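Local coordinates for choloylglycine hydrolase (Clostridium perfringens, PDB 2BJF) that hydrolyses the amide bond of glycine- and taurine-conjugated bile salts as an N-terminal thiol (Ntn) hydrolase, releasing free bile acids and the amino acid, at the interface of chains A and B. Coordinates in Å, arbitrary orientation; residue numbers count along the deposited sequence, not the author numbering. Chains: chain A/B, Choloylglycine hydrolase.

Contact 1: the interface of chains A and B. Residues chain A 194, 216, 235, 238-239, 242; chain B 264-265.
A:Ala238, on the helix 225-243, packs its methyl group against the loop residues B:Gly264 and B:Ser265, its CB lying 3.6 Å from CA of B:Ser265. The same methyl has a second neighbour within its own chain: it sits over the centre of one face of the A:Tyr194 ring, 3.4 Å above the plane, so that the small side chain fills the step between the aromatic ring and the partner loop. One helical turn back, CD2 of A:Leu235 meets the B:Ser265 side chain, 3.8 Å from CB and 3.3 Å from the hydroxyl OG. A:Leu216, at the end of the 3-10 helix 214-216, adds its CD1 branch near the backbone oxygen of B:Ser265. CB of A:Tyr194 lies near that oxygen too, and the backbone O of A:Tyr194 is also close to O of B:Ser265, at 3.5 Å.

Toward the rim, polar groups tie the loop to the helix. The hydroxyl OG of B:Ser265 is turned between its own backbone N and carbonyl carbon (chi1 46°), a position that brings it to a water molecule at 2.8 Å. This water is also 2.8 Å from the backbone oxygen O of A:Leu235, and so bridges serine hydroxyl and helix carbonyl. Near the other end of the patch, A:Asn242 spends its side-chain amide on the backbone of the partner: ND2 donates to the carbonyl O of B:Gly264 over 3.0 Å, with 150° at the hydrogen. The donor lies in the carbonyl plane, on a lone pair, and the acceptor is only 13° out of the asparagine amide plane, which should hold that amide's rotation.

The patch seats a short loop of one subunit against a helix of its neighbour, and with its two-fold twin contributes to the subunit pairing within the homotetramer.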
ATOM      1  N   TYR A 194      -6.656  -2.763 -15.274  1.00 11.37           N
ATOM      2  CA  TYR A 194      -8.022  -3.235 -15.043  1.00 11.76           C
ATOM      3  C   TYR A 194      -8.160  -4.701 -15.430  1.00 12.01           C
ATOM      4  O   TYR A 194      -9.007  -5.420 -14.895  1.00 12.22           O
ATOM      5  CB  TYR A 194      -9.040  -2.388 -15.815  1.00 11.79           C
ATOM      6  CG  TYR A 194      -8.858  -0.896 -15.652  1.00 11.71           C
ATOM      7  CD1 TYR A 194      -8.760  -0.319 -14.384  1.00 11.79           C
ATOM      8  CD2 TYR A 194      -8.786  -0.061 -16.766  1.00 11.89           C
ATOM      9  CE1 TYR A 194      -8.589   1.051 -14.230  1.00 11.72           C
ATOM     10  CE2 TYR A 194      -8.616   1.314 -16.624  1.00 11.93           C
ATOM     11  CZ  TYR A 194      -8.521   1.860 -15.352  1.00 11.79           C
ATOM     12  OH  TYR A 194      -8.357   3.215 -15.197  1.00 11.98           O
ATOM     13  N   LEU A 216      -5.047  -4.355 -10.075  1.00 11.73           N
ATOM     14  CA  LEU A 216      -5.203  -3.110  -9.313  1.00 12.00           C
ATOM     15  C   LEU A 216      -4.564  -3.130  -7.923  1.00 12.23           C
ATOM     16  O   LEU A 216      -4.713  -2.174  -7.157  1.00 12.24           O
ATOM     17  CB  LEU A 216      -6.683  -2.720  -9.198  1.00 12.08           C
ATOM     18  CG  LEU A 216      -7.424  -2.206 -10.433  1.00 12.20           C
ATOM     19  CD1 LEU A 216      -8.814  -1.738 -10.029  1.00 12.28           C
ATOM     20  CD2 LEU A 216      -6.666  -1.075 -11.121  1.00 12.02           C
ATOM     21  N   LEU A 235     -11.711   4.259 -11.317  1.00 10.80           N
ATOM     22  CA  LEU A 235     -12.998   3.576 -11.495  1.00 11.07           C
ATOM     23  C   LEU A 235     -13.805   4.209 -12.627  1.00 11.00           C
ATOM     24  O   LEU A 235     -14.432   3.505 -13.421  1.00 11.08           O
ATOM     25  CB  LEU A 235     -13.823   3.579 -10.202  1.00 11.25           C
ATOM     26  CG  LEU A 235     -13.339   2.759  -9.005  1.00 12.14           C
ATOM     27  CD1 LEU A 235     -14.301   2.954  -7.858  1.00 13.11           C
ATOM     28  CD2 LEU A 235     -13.196   1.283  -9.328  1.00 13.45           C
ATOM     29  N   ALA A 238     -12.008   3.404 -16.050  1.00 11.30           N
ATOM     30  CA  ALA A 238     -12.234   2.014 -16.438  1.00 11.47           C
ATOM     31  C   ALA A 238     -13.611   1.804 -17.055  1.00 11.67           C
ATOM     32  O   ALA A 238     -13.754   1.069 -18.034  1.00 11.73           O
ATOM     33  CB  ALA A 238     -12.051   1.098 -15.247  1.00 11.36           C
ATOM     34  N   MET A 239     -14.621   2.451 -16.479  1.00 11.94           N
ATOM     35  CA  MET A 239     -15.983   2.312 -16.981  1.00 12.36           C
ATOM     36  C   MET A 239     -16.145   2.944 -18.361  1.00 12.34           C
ATOM     37  O   MET A 239     -16.817   2.385 -19.224  1.00 12.39           O
ATOM     38  CB  MET A 239     -16.998   2.896 -16.001  1.00 12.36           C
ATOM     39  CG  MET A 239     -18.426   2.447 -16.287  1.00 12.74           C
ATOM     40  SD  MET A 239     -19.622   3.165 -15.159  1.00 13.27           S
ATOM     41  CE  MET A 239     -19.251   2.277 -13.651  1.00 12.81           C
ATOM     42  N   ASN A 242     -14.094   0.650 -20.982  1.00 14.24           N
ATOM     43  CA  ASN A 242     -14.602  -0.695 -21.240  1.00 14.70           C
ATOM     44  C   ASN A 242     -16.117  -0.815 -21.404  1.00 15.05           C
ATOM     45  O   ASN A 242     -16.598  -1.783 -21.997  1.00 15.10           O
ATOM     46  CB  ASN A 242     -14.112  -1.660 -20.155  1.00 14.61           C
ATOM     47  CG  ASN A 242     -12.606  -1.842 -20.174  1.00 14.67           C
ATOM     48  OD1 ASN A 242     -12.000  -2.008 -21.235  1.00 15.09           O
ATOM     49  ND2 ASN A 242     -11.992  -1.817 -18.996  1.00 13.96           N
TER
ATOM     50  N   GLY B 264     -16.379  -2.321 -15.258  1.00 10.52           N
ATOM     51  CA  GLY B 264     -15.247  -1.820 -16.032  1.00 10.51           C
ATOM     52  C   GLY B 264     -13.866  -2.011 -15.428  1.00 10.59           C
ATOM     53  O   GLY B 264     -12.884  -2.132 -16.162  1.00 10.52           O
ATOM     54  N   SER B 265     -13.783  -2.038 -14.098  1.00 10.56           N
ATOM     55  CA  SER B 265     -12.488  -2.017 -13.401  1.00 10.63           C
ATOM     56  C   SER B 265     -11.962  -3.369 -12.926  1.00 10.90           C
ATOM     57  O   SER B 265     -10.781  -3.492 -12.592  1.00 10.93           O
ATOM     58  CB  SER B 265     -12.510  -1.014 -12.240  1.00 10.55           C
ATOM     59  OG  SER B 265     -13.684  -1.149 -11.462  1.00  9.85           O
TER
HETATM   60  O   HOH W   1     -15.127   0.858 -12.749  1.00 10.19           O

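Contact 2: the interface of chains A and B. Residues chain A 249, 290, 299, 301; chain B 325-328.
A:Ala301 and B:His327 form a parallel beta bridge, in which the C-terminal strand 326-327 of chain B adds itself to the edge of strand 300-303 of chain A. This intersubunit strand addition, in an Ntn hydrolase of the choloylglycine hydrolase family, rests on a ladder of backbone bonds. B:Asn326 N donates to A:Ile299 O at 2.9 Å; A:Ala301 then gives its N to B:Asn326 O and accepts B:Val328 N on its own O, each again over 2.9 Å. A:Ala301 is thus gripped through both its amide and its carbonyl, while B:Asn326 also uses both backbone groups.

Beside the ladder, B:Ile325 reaches into chain A with two branches. Its CG2 methyl, anti to the backbone N, touches CB of A:Ala301 at 3.8 Å. The longer arm, with CG1 beside the backbone N (chi1 -63°) and the chain nearly extended beyond it (chi2 167°), carries CD1 to A:Leu249 and A:Tyr290. There it meets A:Leu249 tip to tip, CD1 against CD2 at 3.9 Å. The isoleucine and A:Tyr290 side chains cross at about a right angle, and CD1 stands 4.1 Å from the ring atom CE1. A:Leu249, at the start of helix 249-257, backs the tyrosine from within chain A: CD2 lies over the centre of one ring face, 3.7 Å above it.

On the partner strand the B:His327 ring is covered on one face by CG2 of B:Ile325, offset toward the rim, and turns ND1 toward the methyl of A:Ala301. Beyond it, CB and CG2 of B:Val328 lie close to the carbonyl oxygen of A:Ala301.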
ATOM      1  N   LEU A 249     -27.725   5.922 -15.054  1.00 12.91           N
ATOM      2  CA  LEU A 249     -27.866   6.532 -13.729  1.00 12.30           C
ATOM      3  C   LEU A 249     -27.236   5.727 -12.587  1.00 11.99           C
ATOM      4  O   LEU A 249     -26.489   6.278 -11.776  1.00 11.82           O
ATOM      5  CB  LEU A 249     -29.343   6.812 -13.423  1.00 12.33           C
ATOM      6  CG  LEU A 249     -29.691   7.511 -12.104  1.00 12.30           C
ATOM      7  CD1 LEU A 249     -29.041   8.886 -12.010  1.00 12.60           C
ATOM      8  CD2 LEU A 249     -31.199   7.624 -11.947  1.00 12.26           C
ATOM      9  N   TYR A 290     -31.381  13.792  -8.736  1.00 10.02           N
ATOM     10  CA  TYR A 290     -31.510  12.483  -8.095  1.00 10.06           C
ATOM     11  C   TYR A 290     -30.639  12.431  -6.850  1.00 10.02           C
ATOM     12  O   TYR A 290     -29.527  12.958  -6.846  1.00 10.08           O
ATOM     13  CB  TYR A 290     -31.064  11.355  -9.027  1.00 10.11           C
ATOM     14  CG  TYR A 290     -31.820  11.223 -10.329  1.00  9.99           C
ATOM     15  CD1 TYR A 290     -33.024  10.521 -10.395  1.00 10.01           C
ATOM     16  CD2 TYR A 290     -31.306  11.764 -11.506  1.00 10.02           C
ATOM     17  CE1 TYR A 290     -33.708  10.383 -11.599  1.00 10.22           C
ATOM     18  CE2 TYR A 290     -31.977  11.630 -12.712  1.00 10.45           C
ATOM     19  CZ  TYR A 290     -33.177  10.940 -12.753  1.00 10.36           C
ATOM     20  OH  TYR A 290     -33.844  10.812 -13.949  1.00 10.93           O
ATOM     21  N   ILE A 299     -33.226   5.830  -4.548  1.00  9.75           N
ATOM     22  CA  ILE A 299     -33.015   7.083  -5.262  1.00  9.87           C
ATOM     23  C   ILE A 299     -34.330   7.853  -5.390  1.00 10.12           C
ATOM     24  O   ILE A 299     -35.343   7.307  -5.833  1.00 10.01           O
ATOM     25  CB  ILE A 299     -32.375   6.830  -6.652  1.00  9.85           C
ATOM     26  CG1 ILE A 299     -30.951   6.279  -6.484  1.00  9.74           C
ATOM     27  CG2 ILE A 299     -32.371   8.108  -7.501  1.00 10.15           C
ATOM     28  CD1 ILE A 299     -30.395   5.596  -7.720  1.00  9.95           C
ATOM     29  N   ALA A 301     -36.195  11.428  -6.944  1.00 10.45           N
ATOM     30  CA  ALA A 301     -36.051  12.340  -8.077  1.00 10.36           C
ATOM     31  C   ALA A 301     -36.921  13.582  -7.934  1.00 10.40           C
ATOM     32  O   ALA A 301     -38.114  13.487  -7.647  1.00 10.38           O
ATOM     33  CB  ALA A 301     -36.373  11.620  -9.379  1.00 10.44           C
TER
ATOM     34  N   ILE B 325     -37.277   4.116  -8.764  1.00 11.31           N
ATOM     35  CA  ILE B 325     -37.051   5.498  -8.347  1.00 11.48           C
ATOM     36  C   ILE B 325     -38.316   6.065  -7.706  1.00 11.40           C
ATOM     37  O   ILE B 325     -39.426   5.831  -8.190  1.00 11.32           O
ATOM     38  CB  ILE B 325     -36.616   6.384  -9.550  1.00 11.47           C
ATOM     39  CG1 ILE B 325     -35.276   5.897 -10.116  1.00 11.72           C
ATOM     40  CG2 ILE B 325     -36.527   7.863  -9.149  1.00 11.70           C
ATOM     41  CD1 ILE B 325     -34.914   6.486 -11.476  1.00 11.77           C
ATOM     42  N   ASN B 326     -38.139   6.791  -6.605  1.00 11.39           N
ATOM     43  CA  ASN B 326     -39.233   7.528  -5.991  1.00 11.53           C
ATOM     44  C   ASN B 326     -39.324   8.924  -6.597  1.00 11.69           C
ATOM     45  O   ASN B 326     -38.480   9.784  -6.331  1.00 11.40           O
ATOM     46  CB  ASN B 326     -39.060   7.607  -4.469  1.00 11.59           C
ATOM     47  CG  ASN B 326     -40.140   8.444  -3.800  1.00 11.80           C
ATOM     48  OD1 ASN B 326     -41.326   8.314  -4.107  1.00 12.82           O
ATOM     49  ND2 ASN B 326     -39.730   9.307  -2.878  1.00 12.19           N
ATOM     50  N   HIS B 327     -40.342   9.135  -7.425  1.00 11.91           N
ATOM     51  CA  HIS B 327     -40.555  10.430  -8.062  1.00 12.50           C
ATOM     52  C   HIS B 327     -41.343  11.343  -7.132  1.00 12.48           C
ATOM     53  O   HIS B 327     -42.519  11.106  -6.847  1.00 12.80           O
ATOM     54  CB  HIS B 327     -41.237  10.258  -9.420  1.00 12.65           C
ATOM     55  CG  HIS B 327     -40.425   9.467 -10.398  1.00 13.70           C
ATOM     56  ND1 HIS B 327     -39.405  10.023 -11.139  1.00 14.82           N
ATOM     57  CD2 HIS B 327     -40.468   8.157 -10.740  1.00 14.63           C
ATOM     58  CE1 HIS B 327     -38.861   9.092 -11.904  1.00 15.12           C
ATOM     59  NE2 HIS B 327     -39.488   7.952 -11.681  1.00 15.11           N
ATOM     60  N   VAL B 328     -40.662  12.384  -6.661  1.00 12.54           N
ATOM     61  CA  VAL B 328     -41.148  13.242  -5.583  1.00 12.66           C
ATOM     62  C   VAL B 328     -42.129  14.308  -6.081  1.00 12.60           C
ATOM     63  O   VAL B 328     -43.088  14.652  -5.384  1.00 12.85           O
ATOM     64  CB  VAL B 328     -39.959  13.907  -4.834  1.00 12.60           C
ATOM     65  CG1 VAL B 328     -40.441  14.740  -3.661  1.00 13.07           C
ATOM     66  CG2 VAL B 328     -38.972  12.842  -4.354  1.00 12.87           C
TER

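The centres of the C-alpha atoms of contact 1 and contact 2 lie about 27 Å apart along one two-fold interface, and they have no residue in common. Different elements serve each: contact 1 brings a chain B loop to helix 225-243, whereas contact 2 joins the chain B C-terminus to strand 300-303 and the start of helix 249-257. Two-fold symmetry repeats both with the chains exchanged, so each subunit both offers its C-terminal strand and receives one. With centres about 20 and 21 Å from the nucleophile A:Cys2, both contacts probably serve subunit pairing in the homotetramer, a dimer of dimers, rather than catalysis directly.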